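Local coordinates for Ara h 8 allergen isoform (Arachis hypogaea, PDB 6V8M), which is a peanut allergen of the Bet v 1 (PR-10) plant defence family that probably binds small hydrophobic ligands in an internal cavity, at residues H4-E9 with A125-E130; Q39-V44 with K54-V59; T78-Y83 with K101-A106. One frame throughout, in Å; residues are numbered along the deposited sequence.

Contact 1. Residues H4-E9 with A125-E130. With 2AN (8-anilino-1-naphthalene sulfonate), chain C.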
loop_
_atom_site.group_PDB
_atom_site.type_symbol
_atom_site.label_atom_id
_atom_site.label_comp_id
_atom_site.label_asym_id
_atom_site.label_seq_id
_atom_site.Cartn_x
_atom_site.Cartn_y
_atom_site.Cartn_z
ATOM N N HIS A 4 -16.408 4.006 2.524
ATOM C CA HIS A 4 -16.102 4.958 1.421
ATOM C C HIS A 4 -15.185 4.264 0.411
ATOM O O HIS A 4 -14.029 4.035 0.749
ATOM C CB HIS A 4 -15.491 6.256 1.957
ATOM C CG HIS A 4 -16.163 6.799 3.175
ATOM N ND1 HIS A 4 -17.202 7.700 3.114
ATOM C CD2 HIS A 4 -15.972 6.533 4.478
ATOM C CE1 HIS A 4 -17.597 7.977 4.343
ATOM N NE2 HIS A 4 -16.876 7.270 5.186
ATOM N N THR A 5 -15.731 3.854 -0.728
ATOM C CA THR A 5 -15.019 2.994 -1.704
ATOM C C THR A 5 -14.672 3.792 -2.951
ATOM O O THR A 5 -15.558 4.445 -3.529
ATOM C CB THR A 5 -15.811 1.728 -2.051
ATOM O OG1 THR A 5 -16.022 1.048 -0.811
ATOM C CG2 THR A 5 -15.071 0.827 -3.012
ATOM N N PHE A 6 -13.412 3.691 -3.365
ATOM C CA PHE A 6 -12.842 4.423 -4.513
ATOM C C PHE A 6 -12.182 3.402 -5.419
ATOM O O PHE A 6 -11.448 2.547 -4.927
ATOM C CB PHE A 6 -11.833 5.494 -4.082
ATOM C CG PHE A 6 -12.415 6.524 -3.162
ATOM C CD1 PHE A 6 -13.052 7.646 -3.660
ATOM C CD2 PHE A 6 -12.347 6.347 -1.786
ATOM C CE1 PHE A 6 -13.596 8.575 -2.794
ATOM C CE2 PHE A 6 -12.917 7.268 -0.928
ATOM C CZ PHE A 6 -13.536 8.381 -1.440
ATOM N N GLU A 7 -12.492 3.456 -6.711
ATOM C CA GLU A 7 -11.876 2.534 -7.706
ATOM C C GLU A 7 -11.140 3.384 -8.740
ATOM O O GLU A 7 -11.756 4.337 -9.287
ATOM C CB GLU A 7 -12.929 1.630 -8.352
ATOM C CG GLU A 7 -13.498 0.607 -7.385
ATOM C CD GLU A 7 -14.525 -0.350 -7.955
ATOM O OE1 GLU A 7 -14.287 -0.878 -9.055
ATOM O OE2 GLU A 7 -15.567 -0.556 -7.296
ATOM N N GLU A 8 -9.892 3.047 -9.045
ATOM C CA GLU A 8 -9.106 3.832 -10.019
ATOM C C GLU A 8 -8.212 2.921 -10.838
ATOM O O GLU A 8 -7.818 1.854 -10.348
ATOM C CB GLU A 8 -8.247 4.886 -9.336
ATOM C CG GLU A 8 -9.082 5.880 -8.581
ATOM C CD GLU A 8 -8.367 7.177 -8.287
ATOM O OE1 GLU A 8 -8.516 7.667 -7.159
ATOM O OE2 GLU A 8 -7.679 7.681 -9.194
ATOM N N GLU A 9 -7.971 3.334 -12.077
ATOM C CA GLU A 9 -6.952 2.674 -12.936
ATOM C C GLU A 9 -5.856 3.675 -13.281
ATOM O O GLU A 9 -6.156 4.863 -13.459
ATOM C CB GLU A 9 -7.586 2.112 -14.198
ATOM C CG GLU A 9 -8.801 1.251 -13.918
ATOM C CD GLU A 9 -9.347 0.501 -15.119
ATOM O OE1 GLU A 9 -10.394 -0.169 -14.965
ATOM O OE2 GLU A 9 -8.735 0.605 -16.214
ATOM N N ALA A 125 -20.024 10.585 9.487
ATOM C CA ALA A 125 -19.689 11.825 8.743
ATOM C C ALA A 125 -18.982 11.444 7.446
ATOM O O ALA A 125 -18.376 10.357 7.380
ATOM C CB ALA A 125 -18.816 12.726 9.568
ATOM N N PRO A 126 -18.999 12.316 6.401
ATOM C CA PRO A 126 -18.260 12.023 5.180
ATOM C C PRO A 126 -16.775 11.862 5.540
ATOM O O PRO A 126 -16.333 12.425 6.506
ATOM C CB PRO A 126 -18.553 13.220 4.258
ATOM C CG PRO A 126 -19.830 13.817 4.825
ATOM C CD PRO A 126 -19.744 13.592 6.319
ATOM N N LEU A 127 -16.055 11.067 4.770
ATOM C CA LEU A 127 -14.586 10.948 4.897
ATOM C C LEU A 127 -13.992 12.327 4.628
ATOM O O LEU A 127 -14.280 12.936 3.607
ATOM C CB LEU A 127 -14.120 9.902 3.878
ATOM C CG LEU A 127 -12.624 9.760 3.683
ATOM C CD1 LEU A 127 -11.988 9.117 4.887
ATOM C CD2 LEU A 127 -12.350 8.955 2.425
ATOM N N PRO A 128 -13.182 12.913 5.534
ATOM C CA PRO A 128 -12.590 14.229 5.281
ATOM C C PRO A 128 -11.654 14.205 4.065
ATOM O O PRO A 128 -10.910 13.245 3.912
ATOM C CB PRO A 128 -11.822 14.554 6.558
ATOM C CG PRO A 128 -12.397 13.618 7.592
ATOM C CD PRO A 128 -12.778 12.367 6.835
ATOM N N ASP A 129 -11.716 15.251 3.231
ATOM C CA ASP A 129 -10.909 15.322 1.987
ATOM C C ASP A 129 -9.425 15.175 2.344
ATOM O O ASP A 129 -8.702 14.558 1.563
ATOM C CB ASP A 129 -11.198 16.609 1.211
ATOM C CG ASP A 129 -12.603 16.707 0.626
ATOM O OD1 ASP A 129 -13.344 15.690 0.615
ATOM O OD2 ASP A 129 -12.967 17.816 0.209
ATOM N N GLU A 130 -9.000 15.718 3.492
ATOM C CA GLU A 130 -7.559 15.753 3.898
ATOM C C GLU A 130 -7.079 14.319 4.154
ATOM O O GLU A 130 -5.909 14.002 3.870
ATOM C CB GLU A 130 -7.379 16.634 5.139
ATOM C CG GLU A 130 -5.923 16.839 5.527
ATOM C CD GLU A 130 -5.594 18.079 6.359
ATOM O OE1 GLU A 130 -6.465 18.991 6.494
ATOM O OE2 GLU A 130 -4.450 18.136 6.872
HETATM C C1 2AN C . -3.780 3.666 -5.086
HETATM C C2 2AN C . -3.752 2.814 -4.017
HETATM C C3 2AN C . -2.691 1.920 -3.816
HETATM C C4 2AN C . -1.677 1.883 -4.711
HETATM C C5 2AN C . -1.655 2.744 -5.835
HETATM C C6 2AN C . -0.574 2.671 -6.739
HETATM C C7 2AN C . -0.505 3.454 -7.824
HETATM C C8 2AN C . -1.521 4.381 -8.080
HETATM N N 2AN C . -4.896 4.535 -5.260
HETATM S S 2AN C . -3.737 5.745 -7.741
HETATM C C9 2AN C . -2.596 4.497 -7.242
HETATM C C10 2AN C . -2.720 3.673 -6.061
HETATM C C11 2AN C . -5.699 5.157 -4.290
HETATM C C12 2AN C . -5.227 5.372 -3.002
HETATM C C13 2AN C . -6.039 5.970 -2.055
HETATM C C14 2AN C . -7.312 6.381 -2.375
HETATM C C15 2AN C . -7.782 6.188 -3.656
HETATM C C16 2AN C . -6.987 5.575 -4.610
HETATM O O1 2AN C . -3.925 6.648 -6.659
HETATM O O2 2AN C . -5.060 5.061 -8.002
HETATM O O3 2AN C . -3.216 6.293 -8.955
HETATM O O HOH W 1 -16.996 10.147 1.533
#
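His4 NE2 is the best-held polar atom, gripped by one hydrogen bond, to the hydroxyl of Thr121 on strand 110-121. The other ring nitrogen, ND1, makes only a weak bond to a water, at 2.9 Å. The same water accepts, also weakly, from the backbone N-H of Leu127, so it links the two segments. No direct hydrogen bond joins them.

The main direct contact is over the ring. Leu127 CB sits 3.7 Å from the centroid of the His4 ring. The approach is only 7° off the ring normal, a CH-pi contact over the middle of one face. His4 CG lies anti to its own carbonyl carbon (chi1 -43°), which sets the ring against Leu127 CB. The ring atom CE1 reaches the backbone and comes within 3.5 Å of Leu127 N.

Leu127 CD2 reaches the side chain two residues on along the same face of the strand. It meets Phe6 CE2 at 3.8 Å, and the two side chains cross obliquely. Leu127 thus bridges His4 and Phe6. Further along that face Glu8 CB approaches the sulfonate oxygen O2 of the 2AN in chain C, at 3.5 Å. Glu8 OE1 is salt-bridged to Lys136.

Pro128 occupies the N-cap position of helix 129-152, the long C-terminal helix of the Bet v 1 fold. Phe6 also meets the ring of His132 on that helix, and Leu127 touches Phe119 and Thr121. The contact lays the loop entering the helix against edge strand 3-12 and its neighbour 110-121.

Contact 2. Residues Q39-V44 with K54-V59. With 2AN (8-anilino-1-naphthalene sulfonate), chain G; 2AN (8-anilino-1-naphthalene sulfonate), chain E.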
loop_
_atom_site.group_PDB
_atom_site.type_symbol
_atom_site.label_atom_id
_atom_site.label_comp_id
_atom_site.label_asym_id
_atom_site.label_seq_id
_atom_site.Cartn_x
_atom_site.Cartn_y
_atom_site.Cartn_z
ATOM N N GLN A 39 10.984 3.929 8.541
ATOM C CA GLN A 39 12.162 3.396 9.268
ATOM C C GLN A 39 12.225 1.887 9.106
ATOM O O GLN A 39 13.343 1.344 8.937
ATOM C CB GLN A 39 12.084 3.729 10.749
ATOM C CG GLN A 39 12.055 5.215 11.041
ATOM C CD GLN A 39 13.207 5.959 10.421
ATOM O OE1 GLN A 39 14.367 5.826 10.834
ATOM N NE2 GLN A 39 12.876 6.804 9.456
ATOM N N SER A 40 11.073 1.218 9.147
ATOM C CA SER A 40 11.080 -0.250 9.193
ATOM C C SER A 40 9.743 -0.813 8.795
ATOM O O SER A 40 8.724 -0.187 9.070
ATOM C CB SER A 40 11.508 -0.742 10.548
ATOM O OG SER A 40 10.655 -0.250 11.575
ATOM N N ILE A 41 9.810 -1.986 8.182
ATOM C CA ILE A 41 8.638 -2.865 7.964
ATOM C C ILE A 41 9.005 -4.207 8.580
ATOM O O ILE A 41 9.974 -4.835 8.149
ATOM C CB ILE A 41 8.228 -2.941 6.494
ATOM C CG1 ILE A 41 7.880 -1.547 5.952
ATOM C CG2 ILE A 41 7.107 -3.961 6.341
ATOM C CD1 ILE A 41 7.432 -1.497 4.493
ATOM N N GLU A 42 8.328 -4.552 9.661
ATOM C CA GLU A 42 8.629 -5.752 10.468
ATOM C C GLU A 42 7.453 -6.702 10.368
ATOM O O GLU A 42 6.313 -6.227 10.486
ATOM C CB GLU A 42 8.810 -5.360 11.925
ATOM C CG GLU A 42 9.965 -4.408 12.168
ATOM C CD GLU A 42 10.102 -3.967 13.618
ATOM O OE1 GLU A 42 9.298 -3.089 14.078
ATOM O OE2 GLU A 42 10.985 -4.536 14.305
ATOM N N ILE A 43 7.715 -7.984 10.134
ATOM C CA ILE A 43 6.649 -9.026 10.119
ATOM C C ILE A 43 6.354 -9.389 11.575
ATOM O O ILE A 43 7.247 -9.924 12.222
ATOM C CB ILE A 43 7.078 -10.265 9.306
ATOM C CG1 ILE A 43 7.570 -9.905 7.902
ATOM C CG2 ILE A 43 5.964 -11.300 9.271
ATOM C CD1 ILE A 43 6.574 -9.101 7.085
ATOM N N VAL A 44 5.141 -9.108 12.049
ATOM C CA VAL A 44 4.664 -9.413 13.430
ATOM C C VAL A 44 4.220 -10.880 13.483
ATOM O O VAL A 44 4.557 -11.597 14.460
ATOM C CB VAL A 44 3.489 -8.498 13.825
ATOM C CG1 VAL A 44 2.988 -8.867 15.223
ATOM C CG2 VAL A 44 3.878 -7.030 13.773
ATOM N N LYS A 54 2.091 -7.023 9.501
ATOM C CA LYS A 54 3.332 -6.231 9.504
ATOM C C LYS A 54 3.145 -4.984 10.351
ATOM O O LYS A 54 2.051 -4.382 10.381
ATOM C CB LYS A 54 3.743 -5.764 8.106
ATOM C CG LYS A 54 3.533 -6.778 6.993
ATOM C CD LYS A 54 3.912 -6.224 5.640
ATOM C CE LYS A 54 3.561 -7.150 4.501
ATOM N NZ LYS A 54 3.845 -6.512 3.188
ATOM N N LYS A 55 4.237 -4.558 10.938
ATOM C CA LYS A 55 4.285 -3.275 11.660
ATOM C C LYS A 55 5.129 -2.327 10.812
ATOM O O LYS A 55 6.314 -2.637 10.564
ATOM C CB LYS A 55 4.878 -3.470 13.042
ATOM C CG LYS A 55 4.863 -2.231 13.914
ATOM C CD LYS A 55 5.597 -2.464 15.220
ATOM C CE LYS A 55 5.453 -1.257 16.115
ATOM N NZ LYS A 55 6.522 -1.184 17.138
ATOM N N VAL A 56 4.551 -1.203 10.431
ATOM C CA VAL A 56 5.287 -0.198 9.632
ATOM C C VAL A 56 5.572 0.999 10.526
ATOM O O VAL A 56 4.630 1.620 10.988
ATOM C CB VAL A 56 4.551 0.244 8.361
ATOM C CG1 VAL A 56 5.395 1.299 7.677
ATOM C CG2 VAL A 56 4.186 -0.893 7.420
ATOM N N THR A 57 6.840 1.299 10.741
ATOM C CA THR A 57 7.289 2.417 11.603
ATOM C C THR A 57 7.818 3.553 10.723
ATOM O O THR A 57 8.665 3.299 9.871
ATOM C CB THR A 57 8.336 1.959 12.630
ATOM O OG1 THR A 57 7.716 0.955 13.444
ATOM C CG2 THR A 57 8.790 3.102 13.505
ATOM N N ALA A 58 7.385 4.781 11.000
ATOM C CA ALA A 58 7.791 5.957 10.215
ATOM C C ALA A 58 8.081 7.137 11.130
ATOM O O ALA A 58 7.473 7.224 12.221
ATOM C CB ALA A 58 6.727 6.292 9.194
ATOM N N VAL A 59 8.916 8.056 10.661
ATOM C CA VAL A 59 9.081 9.375 11.341
ATOM C C VAL A 59 8.280 10.398 10.535
ATOM O O VAL A 59 8.625 10.614 9.354
ATOM C CB VAL A 59 10.551 9.780 11.476
ATOM C CG1 VAL A 59 10.685 11.186 12.040
ATOM C CG2 VAL A 59 11.322 8.780 12.319
HETATM C C1 2AN G . 4.833 -4.965 17.895
HETATM C C2 2AN G . 3.850 -5.609 17.213
HETATM C C3 2AN G . 2.545 -5.096 17.154
HETATM C C4 2AN G . 2.228 -3.955 17.816
HETATM C C5 2AN G . 3.208 -3.251 18.556
HETATM C C6 2AN G . 2.882 -2.060 19.243
HETATM C C7 2AN G . 3.811 -1.385 19.957
HETATM C C8 2AN G . 5.138 -1.844 20.013
HETATM N N 2AN G . 6.142 -5.487 17.967
HETATM S S 2AN G . 7.198 -3.463 19.482
HETATM C C9 2AN G . 5.502 -2.998 19.373
HETATM C C10 2AN G . 4.543 -3.750 18.609
HETATM C C11 2AN G . 6.843 -6.287 17.050
HETATM C C12 2AN G . 6.811 -7.670 17.170
HETATM C C13 2AN G . 7.520 -8.463 16.281
HETATM C C14 2AN G . 8.275 -7.888 15.284
HETATM C C15 2AN G . 8.324 -6.518 15.171
HETATM C C16 2AN G . 7.619 -5.713 16.050
HETATM O O1 2AN G . 7.928 -2.278 20.202
HETATM O O2 2AN G . 7.734 -3.508 18.157
HETATM O O3 2AN G . 7.307 -4.623 20.313
HETATM C C1 2AN E . 0.453 4.842 6.495
HETATM C C2 2AN E . -0.478 5.627 7.118
HETATM C C3 2AN E . -1.662 6.001 6.479
HETATM C C4 2AN E . -1.845 5.675 5.179
HETATM C C5 2AN E . -0.916 4.869 4.483
HETATM C C6 2AN E . -1.165 4.513 3.139
HETATM C C7 2AN E . -0.307 3.760 2.447
HETATM C C8 2AN E . 0.844 3.250 3.059
HETATM N N 2AN E . 1.677 4.560 7.119
HETATM S S 2AN E . 2.537 2.703 5.005
HETATM C C9 2AN E . 1.165 3.599 4.339
HETATM C C10 2AN E . 0.277 4.421 5.125
HETATM C C11 2AN E . 2.227 5.160 8.271
HETATM C C12 2AN E . 3.106 4.376 9.009
HETATM C C13 2AN E . 3.646 4.862 10.188
HETATM C C14 2AN E . 3.335 6.127 10.630
HETATM C C15 2AN E . 2.471 6.915 9.902
HETATM C C16 2AN E . 1.915 6.439 8.726
HETATM O O1 2AN E . 2.084 2.168 6.256
HETATM O O2 2AN E . 2.953 1.731 4.037
HETATM O O3 2AN E . 3.694 3.675 5.298
HETATM O O HOH W 2 8.253 -1.458 12.220
#
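Five backbone hydrogen bonds join Gln39-Val44 to Lys54-Val59. Glu42 and Lys55 form a reciprocal pair: Glu42 N gives to Lys55 O at 2.9 Å and 171°, and Lys55 N gives back to Glu42 O. Thr57 N bonds to Ser40 O. Thr57 O takes two donors, Gln39 N at 2.7 Å and, at longer range, Ser40 N. This is a classic beta bulge, with Gln39 and Ser40 both opposite Thr57.

On the face with Ser40, Glu42, Lys55 and Thr57, one water ties the side chains together. It lies 2.8 Å from both Ser40 OG and Thr57 OG1. It can donate to Glu42 OE1 and to Lys55 O, but the acceptors within its reach outnumber its two protons, so not all can be served at once.

Lys55 runs extended from a CG anti to the backbone N. Its methylenes pass along the naphthalene of the 2AN in chain G, and NZ bonds to sulfonate O2 at 2.8 Å. NZ also stands 4.5 Å from Glu42 OE1, beyond a salt bridge; the opposite charge may still steady the ammonium. Glu42 CB and carboxylate border the anilino ring near C15, and Val44 CG2 touches C2 at 3.7 Å. Tyr66 adds a cation-pi contact to Lys55.

The face with Ile41, Ile43, Lys54 and Val56 is lined mainly by aliphatic groups. Ile41 CG1 lies beside Val56 CG2 at 4.0 Å, and Ile43 CD1 beside Lys54 CG. The extended Lys54 carries NZ on to a salt bridge with Asp28. Val56 and Ala58 line the site of the 2AN in chain E.

These strands form an antiparallel beta hairpin at the edge of the seven-stranded Bet v 1 sheet, with bound ligand at each of its faces.

Contact 3. Residues T78-Y83 with K101-A106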
loop_
_atom_site.group_PDB
_atom_site.type_symbol
_atom_site.label_atom_id
_atom_site.label_comp_id
_atom_site.label_asym_id
_atom_site.label_seq_id
_atom_site.Cartn_x
_atom_site.Cartn_y
_atom_site.Cartn_z
ATOM N N THR A 78 -1.382 -13.704 -10.890
ATOM C CA THR A 78 -2.431 -12.705 -11.226
ATOM C C THR A 78 -1.970 -11.292 -10.837
ATOM O O THR A 78 -2.745 -10.361 -11.033
ATOM C CB THR A 78 -3.772 -13.058 -10.571
ATOM O OG1 THR A 78 -3.614 -13.032 -9.146
ATOM C CG2 THR A 78 -4.310 -14.390 -11.041
ATOM N N TYR A 79 -0.770 -11.125 -10.281
ATOM C CA TYR A 79 -0.244 -9.794 -9.892
ATOM C C TYR A 79 -1.199 -9.121 -8.901
ATOM O O TYR A 79 -1.440 -7.922 -8.960
ATOM C CB TYR A 79 -0.048 -8.910 -11.115
ATOM C CG TYR A 79 0.695 -9.554 -12.249
ATOM C CD1 TYR A 79 1.970 -10.047 -12.102
ATOM C CD2 TYR A 79 0.103 -9.666 -13.493
ATOM C CE1 TYR A 79 2.643 -10.635 -13.165
ATOM C CE2 TYR A 79 0.768 -10.230 -14.568
ATOM C CZ TYR A 79 2.052 -10.700 -14.413
ATOM O OH TYR A 79 2.677 -11.257 -15.501
ATOM N N THR A 80 -1.734 -9.916 -7.987
ATOM C CA THR A 80 -2.754 -9.527 -6.993
ATOM C C THR A 80 -2.103 -9.280 -5.635
ATOM O O THR A 80 -1.409 -10.143 -5.134
ATOM C CB THR A 80 -3.865 -10.576 -6.878
ATOM O OG1 THR A 80 -4.599 -10.446 -8.099
ATOM C CG2 THR A 80 -4.778 -10.320 -5.698
ATOM N N TYR A 81 -2.443 -8.148 -5.026
ATOM C CA TYR A 81 -2.032 -7.840 -3.637
ATOM C C TYR A 81 -3.133 -7.019 -2.979
ATOM O O TYR A 81 -3.334 -5.877 -3.362
ATOM C CB TYR A 81 -0.672 -7.148 -3.594
ATOM C CG TYR A 81 -0.162 -6.962 -2.183
ATOM C CD1 TYR A 81 -0.027 -8.036 -1.331
ATOM C CD2 TYR A 81 0.262 -5.730 -1.727
ATOM C CE1 TYR A 81 0.427 -7.887 -0.025
ATOM C CE2 TYR A 81 0.687 -5.556 -0.409
ATOM C CZ TYR A 81 0.770 -6.638 0.451
ATOM O OH TYR A 81 1.229 -6.467 1.738
ATOM N N ASP A 82 -3.782 -7.629 -1.994
ATOM C CA ASP A 82 -4.880 -7.014 -1.222
ATOM C C ASP A 82 -4.413 -6.971 0.223
ATOM O O ASP A 82 -3.945 -8.007 0.707
ATOM C CB ASP A 82 -6.190 -7.791 -1.380
ATOM C CG ASP A 82 -6.687 -7.944 -2.816
ATOM O OD1 ASP A 82 -6.169 -7.241 -3.737
ATOM O OD2 ASP A 82 -7.572 -8.842 -3.021
ATOM N N TYR A 83 -4.550 -5.824 0.872
ATOM C CA TYR A 83 -4.019 -5.599 2.238
ATOM C C TYR A 83 -4.887 -4.571 2.926
ATOM O O TYR A 83 -5.526 -3.702 2.263
ATOM C CB TYR A 83 -2.552 -5.170 2.204
ATOM C CG TYR A 83 -2.312 -3.928 1.384
ATOM C CD1 TYR A 83 -2.154 -4.001 0.015
ATOM C CD2 TYR A 83 -2.125 -2.706 1.990
ATOM C CE1 TYR A 83 -1.910 -2.860 -0.743
ATOM C CE2 TYR A 83 -1.868 -1.562 1.248
ATOM C CZ TYR A 83 -1.768 -1.634 -0.129
ATOM O OH TYR A 83 -1.500 -0.528 -0.907
ATOM N N LYS A 101 -7.341 -3.238 -2.517
ATOM C CA LYS A 101 -7.245 -4.345 -3.503
ATOM C C LYS A 101 -6.476 -3.805 -4.705
ATOM O O LYS A 101 -6.850 -2.728 -5.235
ATOM C CB LYS A 101 -8.633 -4.865 -3.883
ATOM C CG LYS A 101 -9.471 -5.342 -2.706
ATOM C CD LYS A 101 -10.860 -5.812 -3.048
ATOM C CE LYS A 101 -10.848 -6.964 -4.022
ATOM N NZ LYS A 101 -12.223 -7.411 -4.371
ATOM N N THR A 102 -5.377 -4.458 -5.055
ATOM C CA THR A 102 -4.516 -4.003 -6.168
ATOM C C THR A 102 -4.278 -5.191 -7.102
ATOM O O THR A 102 -4.098 -6.352 -6.649
ATOM C CB THR A 102 -3.196 -3.359 -5.729
ATOM O OG1 THR A 102 -2.211 -4.322 -5.325
ATOM C CG2 THR A 102 -3.395 -2.344 -4.620
ATOM N N LYS A 103 -4.317 -4.896 -8.383
ATOM C CA LYS A 103 -4.002 -5.856 -9.453
ATOM C C LYS A 103 -3.304 -5.160 -10.627
ATOM O O LYS A 103 -3.765 -4.106 -11.097
ATOM C CB LYS A 103 -5.302 -6.526 -9.903
ATOM C CG LYS A 103 -5.074 -7.684 -10.860
ATOM C CD LYS A 103 -6.283 -8.494 -11.237
ATOM C CE LYS A 103 -5.938 -9.794 -11.959
ATOM N NZ LYS A 103 -4.874 -9.674 -12.997
ATOM N N LEU A 104 -2.252 -5.791 -11.127
ATOM C CA LEU A 104 -1.583 -5.390 -12.378
ATOM C C LEU A 104 -2.037 -6.293 -13.528
ATOM O O LEU A 104 -2.438 -7.464 -13.301
ATOM C CB LEU A 104 -0.074 -5.526 -12.203
ATOM C CG LEU A 104 0.516 -4.959 -10.920
ATOM C CD1 LEU A 104 2.015 -5.129 -11.018
ATOM C CD2 LEU A 104 0.113 -3.509 -10.708
ATOM N N GLU A 105 -1.889 -5.787 -14.738
ATOM C CA GLU A 105 -1.989 -6.643 -15.953
ATOM C C GLU A 105 -1.051 -6.061 -16.993
ATOM O O GLU A 105 -0.753 -4.830 -16.941
ATOM C CB GLU A 105 -3.446 -6.816 -16.397
ATOM C CG GLU A 105 -4.123 -5.588 -16.914
ATOM C CD GLU A 105 -5.512 -5.865 -17.485
ATOM O OE1 GLU A 105 -5.894 -5.181 -18.438
ATOM O OE2 GLU A 105 -6.198 -6.777 -16.983
ATOM N N ALA A 106 -0.592 -6.907 -17.907
ATOM C CA ALA A 106 0.254 -6.473 -19.035
ATOM C C ALA A 106 -0.536 -5.501 -19.921
ATOM O O ALA A 106 -1.703 -5.807 -20.248
ATOM C CB ALA A 106 0.721 -7.674 -19.800
HETATM O O HOH W 3 -0.513 -5.701 -7.287
HETATM O O HOH W 4 -7.118 -7.400 -6.311
#
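At the edge of the Tyr79 ring, near its plane, lies Leu104 O, 3.4 Å from CD2. Tyr79 CB packs on Leu104 CB at 3.6 Å, and the two side chains cross at about a right angle. Pro16 of helix 16-25 touches both. The Tyr83 ring stacks on Phe100 and lines a 2AN site, while Thr102 CG2 approaches it obliquely at CE1.

The Asp82 carboxylate lies against Lys101. Its OD1 takes the Thr102 N-H on the anti lone pair at 3.2 Å and also accepts from a water.

The strands form an antiparallel hairpin in the Bet v 1 sheet. Tyr81 and Thr102 are the hydrogen-bonded pair, flanked by the non-hydrogen-bonded pairs Thr80-Lys103 and Asp82-Lys101. Tyr79 and Thr80 both face Asp75, a G1 beta bulge where the chain enters strand 80-86.

Tyr81 N gives a straight bond to Thr102 O (173°). On the return side, Thr102 OG1 donates to Tyr81 O at 2.7 Å, on a lone pair, and Thr102 N adds a weak bond to the same oxygen. OG1 sits between the backbone N and the carbonyl carbon (chi1 78°), which turns it to that carbonyl. A second water donates to OG1 and to Tyr79 O.

Lys103 runs extended, then bends at its end (chi4 -43°), and NZ bonds to Thr78 O at 3.0 Å.

In the fold
All three contacts reach the same antiparallel sheet. Contact 1 is at one edge strand, contact 2 at the other, and their centres are 25 Å apart. Contact 3 lies on interior strands, 20 Å from contact 1 and 22 Å from contact 2, centre to centre. Contacts 2 and 3 nevertheless touch: Lys54 NZ is 3.0 Å from Tyr81 OH, a probable hydrogen bond. Contacts 1 and 3 come no nearer than about 7 Å between nearest atoms, but share a pocket, since Glu8 and Tyr83 both belong to one 2AN site. Contact 2 borders other, separate 2AN molecules.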